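Local structure of deacylase (Burkholderia multivorans, 5THW) at residues Leu210-Gly215 / Val395-Gly400; Gln234-Ile239 / Asp307-Asp312; Asn84-Arg89 / Val144-Glu149; Asn34-Met39 / Gly116-Leu121. The protein probably hydrolyses non-peptide carbon-nitrogen bonds, such as those of N-carbamoyl amino acids, in a two-zinc site, as a member of the peptidase M20 family. One frame throughout, in Å; residues are numbered along the deposited sequence.

Contact 1 (Leu210-Gly215 / Val395-Gly400). With ZN (zinc ion), chain E; URP (N-(aminocarbonyl)-beta-alanine), chain G.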
# COMPACT_ATOMS: atom_id res chain seq x y z
N LEU A 210 -21.42 -24.45 -16.49
CA LEU A 210 -20.21 -25.25 -16.70
C LEU A 210 -18.99 -24.44 -16.26
O LEU A 210 -18.88 -23.26 -16.61
CB LEU A 210 -20.11 -25.66 -18.17
CG LEU A 210 -18.87 -26.40 -18.67
CD1 LEU A 210 -18.72 -27.77 -18.02
CD2 LEU A 210 -18.94 -26.54 -20.18
N HIS A 211 -18.09 -25.07 -15.50
CA HIS A 211 -16.96 -24.35 -14.91
C HIS A 211 -15.82 -25.31 -14.62
O HIS A 211 -16.04 -26.51 -14.43
CB HIS A 211 -17.39 -23.64 -13.61
CG HIS A 211 -16.60 -22.40 -13.31
ND1 HIS A 211 -15.32 -22.44 -12.78
CD2 HIS A 211 -16.90 -21.09 -13.46
CE1 HIS A 211 -14.87 -21.21 -12.62
NE2 HIS A 211 -15.81 -20.37 -13.03
N ILE A 212 -14.59 -24.78 -14.60
CA ILE A 212 -13.46 -25.55 -14.10
C ILE A 212 -13.51 -25.61 -12.57
O ILE A 212 -14.01 -24.68 -11.91
CB ILE A 212 -12.10 -24.98 -14.56
CG1 ILE A 212 -11.96 -23.53 -14.12
CG2 ILE A 212 -11.93 -25.14 -16.07
CD1 ILE A 212 -10.53 -23.09 -13.92
N GLU A 213 -12.98 -26.69 -12.00
CA GLU A 213 -13.11 -26.94 -10.57
C GLU A 213 -12.45 -25.83 -9.74
O GLU A 213 -12.93 -25.48 -8.66
CB GLU A 213 -12.49 -28.29 -10.20
CG GLU A 213 -12.62 -28.63 -8.72
CD GLU A 213 -11.72 -29.78 -8.29
OE1 GLU A 213 -11.43 -30.66 -9.13
OE2 GLU A 213 -11.32 -29.80 -7.11
N GLN A 214 -11.34 -25.29 -10.24
CA GLN A 214 -10.49 -24.35 -9.50
C GLN A 214 -9.88 -25.00 -8.26
O GLN A 214 -9.38 -24.30 -7.37
CB GLN A 214 -11.26 -23.07 -9.13
CG GLN A 214 -12.05 -22.51 -10.32
CD GLN A 214 -12.82 -21.24 -9.99
OE1 GLN A 214 -13.89 -21.31 -9.38
NE2 GLN A 214 -12.31 -20.09 -10.41
N GLY A 215 -9.90 -26.34 -8.21
CA GLY A 215 -9.30 -27.11 -7.15
C GLY A 215 -8.71 -28.40 -7.70
O GLY A 215 -8.86 -28.71 -8.88
N VAL A 395 -15.24 -29.57 -14.65
CA VAL A 395 -14.13 -30.30 -15.26
C VAL A 395 -12.89 -29.99 -14.44
O VAL A 395 -12.85 -28.97 -13.72
CB VAL A 395 -13.95 -29.93 -16.75
CG1 VAL A 395 -15.26 -30.11 -17.51
CG2 VAL A 395 -13.44 -28.50 -16.89
N PRO A 396 -11.88 -30.85 -14.48
CA PRO A 396 -10.67 -30.58 -13.70
C PRO A 396 -9.84 -29.47 -14.32
O PRO A 396 -10.03 -29.08 -15.47
CB PRO A 396 -9.91 -31.92 -13.71
CG PRO A 396 -10.50 -32.72 -14.79
CD PRO A 396 -11.79 -32.11 -15.24
N CYS A 397 -8.90 -28.96 -13.53
CA CYS A 397 -7.90 -28.03 -14.03
C CYS A 397 -6.54 -28.48 -13.52
O CYS A 397 -6.43 -29.11 -12.46
CB CYS A 397 -8.18 -26.57 -13.60
SG CYS A 397 -8.30 -26.28 -11.82
N VAL A 398 -5.51 -28.19 -14.32
CA VAL A 398 -4.17 -28.69 -14.06
C VAL A 398 -3.64 -28.13 -12.75
O VAL A 398 -3.64 -26.92 -12.52
CB VAL A 398 -3.23 -28.34 -15.22
CG1 VAL A 398 -1.81 -28.82 -14.93
CG2 VAL A 398 -3.77 -28.94 -16.53
N ASP A 399 -3.17 -29.04 -11.88
CA ASP A 399 -2.64 -28.75 -10.55
C ASP A 399 -3.67 -28.10 -9.63
O ASP A 399 -3.32 -27.59 -8.56
CB ASP A 399 -1.37 -27.89 -10.62
CG ASP A 399 -0.22 -28.61 -11.30
OD1 ASP A 399 -0.04 -29.82 -11.06
OD2 ASP A 399 0.51 -27.95 -12.07
N GLY A 400 -4.94 -28.08 -10.04
CA GLY A 400 -6.00 -27.48 -9.27
C GLY A 400 -5.91 -25.98 -9.09
O GLY A 400 -6.63 -25.43 -8.25
ZN ZN E . -15.75 -18.20 -12.18
O2 URP G . -13.61 -17.73 -9.17
C2 URP G . -14.73 -17.31 -9.43
N3 URP G . -15.09 -17.06 -10.68
N1 URP G . -15.61 -17.07 -8.47
C6 URP G . -15.71 -15.76 -7.86
C5 URP G . -16.42 -15.80 -6.52
C4 URP G . -15.50 -16.49 -5.55
O42 URP G . -15.80 -17.64 -5.16
O41 URP G . -14.47 -15.89 -5.17
O HOH W 1 -17.94 -18.28 -11.49
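The zinc and ligand site of this M20-family hydrolase is built here on the end of a parallel strand pair, where His-211 and Ile-212 run beside Val-395. Val-395 N donates to His-211 O at 3.2 Å, and Val-395 O receives Glu-213 N at 2.9 Å, nearly in line with the carbonyl. On the face carrying Ile-212 and Val-395, CG2 of Ile-212 meets CG2 of Val-395 at a slant, 3.8 Å away, while Cys-397 brings SG to 3.6 Å from Gln-214 N. His-211 points away from residues 395-400. Its ND1 gives a straight bond (171°) to Ile-212 O in the ring plane, which fixes the ring rotation and presents NE2 to zinc at 2.3 Å. His-104 and Asp-115 bind the same ion, as do a water and N3 of the bound N-(aminocarbonyl)-beta-alanine. Gln-214, extended beyond CG, holds the ligand's ureido oxygen O2 from NE2 at 3.0 Å, and that nitrogen also bonds Ser-402 OG. The Glu-213 carboxylate accepts from the backbone N of Ile-217 (OE2) and Leu-218 (OE1) in helix 217-220. Tyr-118 of helix 117-132 packs on Leu-210, Ile-212 and Val-395, and Trp-413 of helix 411-429 covers Pro-396.

Contact 2 (Gln234-Ile239 / Asp307-Asp312). With URP (N-(aminocarbonyl)-beta-alanine), chain G.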
# COMPACT_ATOMS: atom_id res chain seq x y z
N GLN A 234 -20.07 -18.18 1.92
CA GLN A 234 -18.98 -17.23 2.04
C GLN A 234 -19.39 -16.01 2.86
O GLN A 234 -20.57 -15.63 2.89
CB GLN A 234 -18.46 -16.75 0.68
CG GLN A 234 -18.19 -17.83 -0.35
CD GLN A 234 -17.38 -17.31 -1.52
OE1 GLN A 234 -16.54 -16.41 -1.36
NE2 GLN A 234 -17.64 -17.83 -2.71
N ARG A 235 -18.40 -15.38 3.48
CA ARG A 235 -18.55 -14.12 4.20
C ARG A 235 -17.33 -13.27 3.87
O ARG A 235 -16.20 -13.72 4.04
CB ARG A 235 -18.62 -14.35 5.71
CG ARG A 235 -19.98 -14.76 6.28
CD ARG A 235 -19.83 -15.06 7.77
NE ARG A 235 -20.94 -15.84 8.33
CZ ARG A 235 -21.86 -15.36 9.17
NH1 ARG A 235 -21.80 -14.11 9.59
NH2 ARG A 235 -22.82 -16.16 9.60
N TRP A 236 -17.57 -12.06 3.35
CA TRP A 236 -16.50 -11.14 3.00
C TRP A 236 -16.57 -9.89 3.88
O TRP A 236 -17.66 -9.38 4.17
CB TRP A 236 -16.56 -10.72 1.53
CG TRP A 236 -16.25 -11.81 0.55
CD1 TRP A 236 -16.18 -13.16 0.79
CD2 TRP A 236 -15.98 -11.65 -0.85
NE1 TRP A 236 -15.88 -13.84 -0.36
CE2 TRP A 236 -15.75 -12.94 -1.39
CE3 TRP A 236 -15.91 -10.54 -1.70
CZ2 TRP A 236 -15.46 -13.14 -2.74
CZ3 TRP A 236 -15.61 -10.75 -3.04
CH2 TRP A 236 -15.38 -12.04 -3.54
N TYR A 237 -15.40 -9.39 4.26
CA TYR A 237 -15.32 -8.26 5.17
C TYR A 237 -14.42 -7.19 4.59
O TYR A 237 -13.52 -7.45 3.77
CB TYR A 237 -14.76 -8.68 6.55
CG TYR A 237 -15.53 -9.79 7.20
CD1 TYR A 237 -15.31 -11.11 6.85
CD2 TYR A 237 -16.48 -9.51 8.18
CE1 TYR A 237 -16.01 -12.13 7.45
CE2 TYR A 237 -17.19 -10.53 8.78
CZ TYR A 237 -16.95 -11.85 8.41
OH TYR A 237 -17.65 -12.88 9.00
N GLU A 238 -14.68 -5.96 5.02
CA GLU A 238 -13.79 -4.83 4.78
C GLU A 238 -13.49 -4.24 6.14
O GLU A 238 -14.41 -3.90 6.88
CB GLU A 238 -14.41 -3.80 3.84
CG GLU A 238 -14.45 -4.24 2.38
CD GLU A 238 -15.03 -3.17 1.45
OE1 GLU A 238 -14.99 -3.35 0.21
OE2 GLU A 238 -15.51 -2.14 1.98
N ILE A 239 -12.21 -4.15 6.47
CA ILE A 239 -11.76 -3.62 7.75
C ILE A 239 -10.85 -2.44 7.50
O ILE A 239 -10.00 -2.47 6.60
CB ILE A 239 -11.05 -4.69 8.61
CG1 ILE A 239 -11.98 -5.86 8.91
CG2 ILE A 239 -10.50 -4.08 9.91
CD1 ILE A 239 -11.32 -6.99 9.66
N ASP A 307 -11.71 -12.89 3.64
CA ASP A 307 -12.46 -13.87 2.86
C ASP A 307 -12.61 -15.12 3.72
O ASP A 307 -11.61 -15.77 4.04
CB ASP A 307 -11.72 -14.16 1.55
CG ASP A 307 -12.46 -15.14 0.63
OD1 ASP A 307 -12.69 -14.78 -0.55
OD2 ASP A 307 -12.82 -16.26 1.06
N PHE A 308 -13.84 -15.43 4.13
CA PHE A 308 -14.14 -16.65 4.87
C PHE A 308 -15.05 -17.55 4.04
O PHE A 308 -15.99 -17.08 3.39
CB PHE A 308 -14.83 -16.35 6.21
CG PHE A 308 -13.90 -15.91 7.31
CD1 PHE A 308 -12.54 -16.16 7.23
CD2 PHE A 308 -14.41 -15.31 8.45
CE1 PHE A 308 -11.69 -15.76 8.25
CE2 PHE A 308 -13.56 -14.92 9.48
CZ PHE A 308 -12.20 -15.15 9.38
N ARG A 309 -14.76 -18.85 4.04
CA ARG A 309 -15.61 -19.81 3.35
C ARG A 309 -15.70 -21.10 4.15
O ARG A 309 -14.74 -21.50 4.80
CB ARG A 309 -15.08 -20.13 1.94
CG ARG A 309 -14.85 -18.91 1.08
CD ARG A 309 -14.36 -19.23 -0.30
NE ARG A 309 -13.83 -18.02 -0.93
CZ ARG A 309 -13.90 -17.76 -2.22
NH1 ARG A 309 -14.49 -18.62 -3.05
NH2 ARG A 309 -13.38 -16.63 -2.70
N HIS A 310 -16.88 -21.72 4.13
CA HIS A 310 -17.05 -23.05 4.69
C HIS A 310 -18.32 -23.66 4.12
O HIS A 310 -19.27 -22.92 3.81
CB HIS A 310 -17.12 -23.02 6.22
CG HIS A 310 -16.79 -24.34 6.86
ND1 HIS A 310 -17.74 -25.31 7.10
CD2 HIS A 310 -15.61 -24.85 7.28
CE1 HIS A 310 -17.16 -26.36 7.65
NE2 HIS A 310 -15.87 -26.11 7.77
N PRO A 311 -18.37 -24.98 3.92
CA PRO A 311 -19.61 -25.61 3.44
C PRO A 311 -20.70 -25.70 4.49
O PRO A 311 -21.85 -25.97 4.12
CB PRO A 311 -19.14 -27.01 3.00
CG PRO A 311 -17.91 -27.26 3.80
CD PRO A 311 -17.24 -25.92 3.92
N ASP A 312 -20.39 -25.48 5.76
CA ASP A 312 -21.35 -25.55 6.86
C ASP A 312 -21.57 -24.14 7.39
O ASP A 312 -20.62 -23.51 7.87
CB ASP A 312 -20.83 -26.49 7.96
CG ASP A 312 -21.85 -26.73 9.07
OD1 ASP A 312 -22.46 -25.76 9.57
OD2 ASP A 312 -22.02 -27.91 9.47
O2 URP G . -13.61 -17.73 -9.17
C2 URP G . -14.73 -17.31 -9.43
N3 URP G . -15.09 -17.06 -10.68
N1 URP G . -15.61 -17.07 -8.47
C6 URP G . -15.71 -15.76 -7.86
C5 URP G . -16.42 -15.80 -6.52
C4 URP G . -15.50 -16.49 -5.55
O42 URP G . -15.80 -17.64 -5.16
O41 URP G . -14.47 -15.89 -5.17
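Gln-234 and Arg-309 face each other as a non-hydrogen-bonded antiparallel pair and send their side chains the same way, side by side, to the carboxylate of N-(aminocarbonyl)-beta-alanine. Both have CG anti to the carbonyl carbon (chi1 -48° and -54°) and extended chains, which carries their polar ends to one ligand group. OE1 of Gln-234 sits over the centre of one guanidinium face, 3.1 Å from Arg-309 CZ, too far off the N-H directions to be a hydrogen bond; amide and guanidinium planes are 24° apart. Arg-309 spends NH1 on ligand O42 at 2.7 Å and NH2 on O41 at 2.8 Å, and Gln-234 NE2 adds a bond to O42 at 3.1 Å. Asp-307 holds the guanidinium by its NE edge: Arg-309 NE reaches Asp-307 OD2 at 2.8 Å and NH2 reaches OD1, both on syn lone pairs. This two-point salt bridge fixes the group's rotation, leaving NH1 and NH2 turned to the ligand. Trp-236, alongside Asp-307, donates NE1 to Gln-234 OE1 at 2.8 Å, tilted from the ring plane, and its edge faces ligand O41. On the other sheet face Tyr-237 CE1 meets Phe-308 CD2 at 3.7 Å, while two backbone bonds tie Arg-235 to Phe-308. Helix 313-334 covers that face through Leu-316 and Leu-323, and Asp-320 receives Tyr-237 OH. Strand 337-350 pairs with the far edge of strand 225-242.

Contact 3 (Asn84-Arg89 / Val144-Glu149). With URP (N-(aminocarbonyl)-beta-alanine), chain G.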
# COMPACT_ATOMS: atom_id res chain seq x y z
N ASN A 84 -25.98 -7.47 -17.90
CA ASN A 84 -26.03 -8.89 -18.23
C ASN A 84 -26.46 -9.06 -19.69
O ASN A 84 -27.37 -8.37 -20.16
CB ASN A 84 -26.99 -9.62 -17.31
CG ASN A 84 -26.58 -9.53 -15.85
OD1 ASN A 84 -25.38 -9.52 -15.53
ND2 ASN A 84 -27.56 -9.44 -14.96
N VAL A 85 -25.77 -9.95 -20.40
CA VAL A 85 -26.02 -10.20 -21.81
C VAL A 85 -26.74 -11.53 -21.93
O VAL A 85 -26.25 -12.55 -21.42
CB VAL A 85 -24.71 -10.20 -22.62
CG1 VAL A 85 -25.01 -10.37 -24.11
CG2 VAL A 85 -23.94 -8.90 -22.37
N PHE A 86 -27.88 -11.53 -22.61
CA PHE A 86 -28.70 -12.73 -22.79
C PHE A 86 -28.74 -13.06 -24.28
O PHE A 86 -29.31 -12.30 -25.07
CB PHE A 86 -30.12 -12.52 -22.23
CG PHE A 86 -30.15 -12.19 -20.76
CD1 PHE A 86 -30.07 -10.88 -20.33
CD2 PHE A 86 -30.24 -13.19 -19.82
CE1 PHE A 86 -30.09 -10.57 -18.98
CE2 PHE A 86 -30.27 -12.90 -18.46
CZ PHE A 86 -30.19 -11.59 -18.04
N MET A 87 -28.10 -14.16 -24.65
CA MET A 87 -28.06 -14.61 -26.04
C MET A 87 -29.03 -15.77 -26.20
O MET A 87 -28.82 -16.84 -25.62
CB MET A 87 -26.64 -14.98 -26.44
CG MET A 87 -25.71 -13.78 -26.35
SD MET A 87 -23.95 -14.13 -26.17
CE MET A 87 -23.81 -14.30 -24.39
N ARG A 88 -30.07 -15.56 -27.00
CA ARG A 88 -31.27 -16.38 -26.99
C ARG A 88 -31.36 -17.20 -28.27
O ARG A 88 -31.21 -16.66 -29.37
CB ARG A 88 -32.51 -15.51 -26.83
CG ARG A 88 -33.84 -16.25 -26.81
CD ARG A 88 -34.96 -15.32 -26.36
NE ARG A 88 -36.29 -15.92 -26.47
CZ ARG A 88 -37.01 -16.36 -25.44
NH1 ARG A 88 -36.53 -16.27 -24.21
NH2 ARG A 88 -38.21 -16.88 -25.65
N ARG A 89 -31.61 -18.50 -28.12
CA ARG A 89 -31.93 -19.38 -29.24
C ARG A 89 -33.40 -19.72 -29.16
O ARG A 89 -33.85 -20.31 -28.17
CB ARG A 89 -31.06 -20.64 -29.19
CG ARG A 89 -31.30 -21.60 -30.34
CD ARG A 89 -30.37 -22.80 -30.23
NE ARG A 89 -30.31 -23.55 -31.48
CZ ARG A 89 -31.11 -24.57 -31.77
NH1 ARG A 89 -32.02 -24.96 -30.90
NH2 ARG A 89 -30.99 -25.20 -32.93
N VAL A 144 -25.83 -16.69 -21.07
CA VAL A 144 -25.80 -15.43 -20.35
C VAL A 144 -24.38 -15.09 -19.95
O VAL A 144 -23.63 -15.96 -19.50
CB VAL A 144 -26.71 -15.47 -19.10
CG1 VAL A 144 -26.78 -14.09 -18.45
CG2 VAL A 144 -28.11 -15.95 -19.46
N ILE A 145 -24.00 -13.82 -20.13
CA ILE A 145 -22.81 -13.24 -19.52
C ILE A 145 -23.26 -12.46 -18.29
O ILE A 145 -24.08 -11.54 -18.40
CB ILE A 145 -22.05 -12.32 -20.49
CG1 ILE A 145 -21.51 -13.08 -21.70
CG2 ILE A 145 -20.89 -11.65 -19.79
CD1 ILE A 145 -20.93 -12.15 -22.75
N TRP A 146 -22.74 -12.83 -17.12
CA TRP A 146 -23.04 -12.11 -15.88
C TRP A 146 -21.97 -11.06 -15.61
O TRP A 146 -20.77 -11.35 -15.70
CB TRP A 146 -23.16 -13.09 -14.70
CG TRP A 146 -24.22 -14.13 -14.91
CD1 TRP A 146 -24.02 -15.46 -15.18
CD2 TRP A 146 -25.64 -13.94 -14.88
NE1 TRP A 146 -25.23 -16.10 -15.30
CE2 TRP A 146 -26.24 -15.19 -15.13
CE3 TRP A 146 -26.46 -12.82 -14.68
CZ2 TRP A 146 -27.62 -15.36 -15.18
CZ3 TRP A 146 -27.83 -13.00 -14.72
CH2 TRP A 146 -28.40 -14.26 -14.97
N THR A 147 -22.40 -9.85 -15.28
CA THR A 147 -21.48 -8.73 -15.08
C THR A 147 -20.73 -8.85 -13.76
O THR A 147 -21.31 -9.18 -12.72
CB THR A 147 -22.25 -7.40 -15.11
OG1 THR A 147 -22.89 -7.26 -16.38
CG2 THR A 147 -21.32 -6.22 -14.87
N ASN A 148 -19.43 -8.55 -13.81
CA ASN A 148 -18.58 -8.39 -12.63
C ASN A 148 -18.77 -9.53 -11.64
O ASN A 148 -19.00 -9.32 -10.44
CB ASN A 148 -18.85 -7.03 -11.97
CG ASN A 148 -17.85 -6.72 -10.86
OD1 ASN A 148 -16.65 -6.88 -11.03
ND2 ASN A 148 -18.36 -6.30 -9.71
N GLU A 149 -18.66 -10.76 -12.14
CA GLU A 149 -18.82 -11.92 -11.27
C GLU A 149 -17.66 -12.06 -10.29
O GLU A 149 -17.86 -12.47 -9.15
CB GLU A 149 -18.99 -13.20 -12.09
CG GLU A 149 -19.28 -14.44 -11.27
CD GLU A 149 -18.02 -15.11 -10.76
OE1 GLU A 149 -16.92 -14.81 -11.29
OE2 GLU A 149 -18.12 -15.96 -9.85
O2 URP G . -13.61 -17.73 -9.17
C2 URP G . -14.73 -17.31 -9.43
N3 URP G . -15.09 -17.06 -10.68
N1 URP G . -15.61 -17.07 -8.47
C6 URP G . -15.71 -15.76 -7.86
C5 URP G . -16.42 -15.80 -6.52
C4 URP G . -15.50 -16.49 -5.55
O42 URP G . -15.80 -17.64 -5.16
O41 URP G . -14.47 -15.89 -5.17
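Asn-84 and Trp-146 meet beside the antiparallel pair of strands 85-89 and 141-145, where the packing is dense. The Asn-84 amide stands at 75° to the indole plane, its CG 3.5 Å from Trp-146 CE3. The same amide reaches past the indole: OD1 takes Thr-147 N at 3.0 Å, nearly along the C=O axis, tying the strand to the chain leaving its partner. Val-85 and Ile-145 form the hydrogen-bonded pair, each backbone N donating to the other's O. Val-85 CB lies 4.0 Å from Ile-145 CB. One side of the sheet carries Phe-86 and Val-144, side by side, CD2 of the ring 3.5 Å from Val-144 CG2. Val-144 CG1, anti to the backbone N (chi1 -174°), sits over the centre of one indole face. Phe-86 also turns an edge toward the face of Trp-146 in an offset edge-to-face pair with planes at 88°. On the other side the bent Met-87 chain lays CE against Ile-145 CG1 at 3.7 Å. Beyond these side chains the contact thins out. Arg-88 and Arg-89 are partly exposed and do not meet residues 144-149; Arg-88 instead salt-bridges Glu-142, and Arg-89 bonds Asn-131 and the carbonyl of Ile-135. At the opposite end the chain leaves the sheet through Asn-148 to Glu-149, whose OE1 lies 3.0 Å from N3 of N-(aminocarbonyl)-beta-alanine. Such a strand, leading out of the sheet into an acidic pair, here Glu-149, seen to bind zinc in a structure of this protein, and Glu-150, a zinc ligand here, is characteristic of the M20 catalytic domain.

Contact 4 (Asn34-Met39 / Gly116-Leu121)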
# COMPACT_ATOMS: atom_id res chain seq x y z
N ASN A 34 -10.92 -23.75 -29.93
CA ASN A 34 -10.39 -22.58 -30.62
C ASN A 34 -11.06 -21.30 -30.17
O ASN A 34 -10.40 -20.26 -30.04
CB ASN A 34 -10.52 -22.75 -32.14
CG ASN A 34 -9.52 -23.76 -32.69
OD1 ASN A 34 -8.50 -24.05 -32.05
ND2 ASN A 34 -9.79 -24.27 -33.89
N SER A 35 -12.37 -21.34 -29.91
CA SER A 35 -13.04 -20.15 -29.40
C SER A 35 -12.41 -19.70 -28.08
O SER A 35 -12.28 -18.50 -27.82
CB SER A 35 -14.54 -20.40 -29.24
OG SER A 35 -14.83 -21.37 -28.25
N LEU A 36 -12.00 -20.66 -27.24
CA LEU A 36 -11.31 -20.33 -26.00
C LEU A 36 -9.94 -19.71 -26.26
O LEU A 36 -9.55 -18.75 -25.59
CB LEU A 36 -11.18 -21.57 -25.12
CG LEU A 36 -12.45 -21.92 -24.34
CD1 LEU A 36 -12.38 -23.35 -23.83
CD2 LEU A 36 -12.63 -20.94 -23.20
N MET A 37 -9.18 -20.27 -27.21
CA MET A 37 -7.88 -19.70 -27.55
C MET A 37 -8.02 -18.30 -28.13
O MET A 37 -7.15 -17.44 -27.92
CB MET A 37 -7.13 -20.60 -28.53
CG MET A 37 -6.89 -22.01 -28.02
SD MET A 37 -5.91 -22.07 -26.50
CE MET A 37 -7.18 -22.33 -25.26
N GLU A 38 -9.10 -18.05 -28.87
CA GLU A 38 -9.29 -16.74 -29.48
C GLU A 38 -9.62 -15.69 -28.41
O GLU A 38 -9.12 -14.57 -28.46
CB GLU A 38 -10.38 -16.82 -30.55
CG GLU A 38 -10.40 -15.63 -31.46
CD GLU A 38 -9.11 -15.51 -32.25
OE1 GLU A 38 -8.51 -16.56 -32.56
OE2 GLU A 38 -8.70 -14.36 -32.55
N MET A 39 -10.49 -16.05 -27.46
CA MET A 39 -10.84 -15.14 -26.37
C MET A 39 -9.65 -14.85 -25.47
O MET A 39 -9.57 -13.77 -24.88
CB MET A 39 -11.98 -15.71 -25.55
CG MET A 39 -13.36 -15.42 -26.10
SD MET A 39 -13.74 -13.67 -26.08
CE MET A 39 -13.50 -13.29 -24.35
N GLY A 116 -14.57 -18.81 -15.85
CA GLY A 116 -15.71 -18.06 -16.36
C GLY A 116 -15.98 -18.19 -17.85
O GLY A 116 -17.07 -18.57 -18.27
N ILE A 117 -14.98 -17.85 -18.68
CA ILE A 117 -15.17 -17.81 -20.12
C ILE A 117 -15.55 -19.18 -20.67
O ILE A 117 -16.27 -19.29 -21.66
CB ILE A 117 -13.90 -17.26 -20.78
CG1 ILE A 117 -14.07 -17.09 -22.29
CG2 ILE A 117 -12.68 -18.11 -20.41
CD1 ILE A 117 -15.16 -16.09 -22.67
N TYR A 118 -15.08 -20.25 -20.02
CA TYR A 118 -15.41 -21.61 -20.45
C TYR A 118 -16.91 -21.86 -20.40
O TYR A 118 -17.48 -22.46 -21.31
CB TYR A 118 -14.64 -22.62 -19.59
CG TYR A 118 -14.96 -24.08 -19.81
CD1 TYR A 118 -15.10 -24.95 -18.73
CD2 TYR A 118 -15.09 -24.60 -21.09
CE1 TYR A 118 -15.38 -26.30 -18.92
CE2 TYR A 118 -15.38 -25.95 -21.29
CZ TYR A 118 -15.51 -26.79 -20.20
OH TYR A 118 -15.79 -28.12 -20.39
N GLY A 119 -17.57 -21.39 -19.33
CA GLY A 119 -19.01 -21.58 -19.23
C GLY A 119 -19.77 -20.81 -20.29
O GLY A 119 -20.80 -21.28 -20.80
N VAL A 120 -19.29 -19.62 -20.64
CA VAL A 120 -19.92 -18.84 -21.70
C VAL A 120 -19.70 -19.52 -23.05
O VAL A 120 -20.66 -19.84 -23.76
CB VAL A 120 -19.39 -17.40 -21.70
CG1 VAL A 120 -19.98 -16.61 -22.85
CG2 VAL A 120 -19.69 -16.73 -20.36
N LEU A 121 -18.44 -19.80 -23.39
CA LEU A 121 -18.15 -20.39 -24.70
C LEU A 121 -18.69 -21.81 -24.81
O LEU A 121 -19.09 -22.23 -25.91
CB LEU A 121 -16.65 -20.36 -24.96
CG LEU A 121 -16.06 -18.96 -25.08
CD1 LEU A 121 -14.58 -19.00 -25.44
CD2 LEU A 121 -16.83 -18.09 -26.07
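Ser-35 touches Leu-121 first along helix 29-39. Its carbonyl O lies 3.3 Å from Leu-121 CD1, and its OG, 3.7 Å from the same methyl, is hydrogen-bonded to Leu-32 O one turn back, so this hydroxyl is satisfied within its own helix while its flank meets hydrocarbon. Leu-36 comes next and reaches across with both branches. CD2 packs against Leu-121 CD1 at 3.5 Å, the two leucines sliding past each other in opposite directions, and also approaches Ile-117 CG2 at 4.0 Å; CD1 faces Tyr-118 CD2. Met-37 lies instead on Arg-113 and Phe-114. Met-39, one turn on from Ser-35, points at the partner helix. Its chain is bent at chi2 and chi3 (-65° and -56°), which folds CE back onto Ile-117 CD1 at 3.7 Å, while CG lies 3.8 Å from Leu-121 CD1. That single leucine methyl is therefore shared by Ser-35, Leu-36 and Met-39. The segment axes come within 10.2 Å at 131°, and the two segments meet by van der Waals contact, mostly between hydrocarbon groups. Trp-69 and Ile-66 of helix 57-72 extend it beside Met-39 and Ile-117, whereas Tyr-118 turns toward strand 206-212 and bonds Ile-414 O with its hydroxyl. Gly-116 is the N-cap of helix 117-132. That helix starts right after the zinc ligand Asp-115 and lies on the sheet of the zinc-binding domain, and helix 29-39 packs on it.

How the contacts relate
Three of the four contacts converge on N-(aminocarbonyl)-beta-alanine: contact 1 meets its ureido end and a zinc ion, contact 3 brings Glu-149 to that end, and contact 2 grips the carboxylate. Contacts 2 and 3 lie on opposite sides of the chain's centre, 26 Å between centres, yet their nearest atoms are about 6 Å apart, and the ligand touches both; His-247 and Asn-296 of the second subunit also bind it. Contact 4 borders the site directly: Gly-116 N lies 3.4 Å from His-211 NE2. Tyr-118 CZ lies 3.4 Å from Leu-210 CD2 in contact 1, and Val-120 CG1 lies 4.0 Å from Ile-145 CG1 in contact 3, so helix 117-132 packs against both strand pairs.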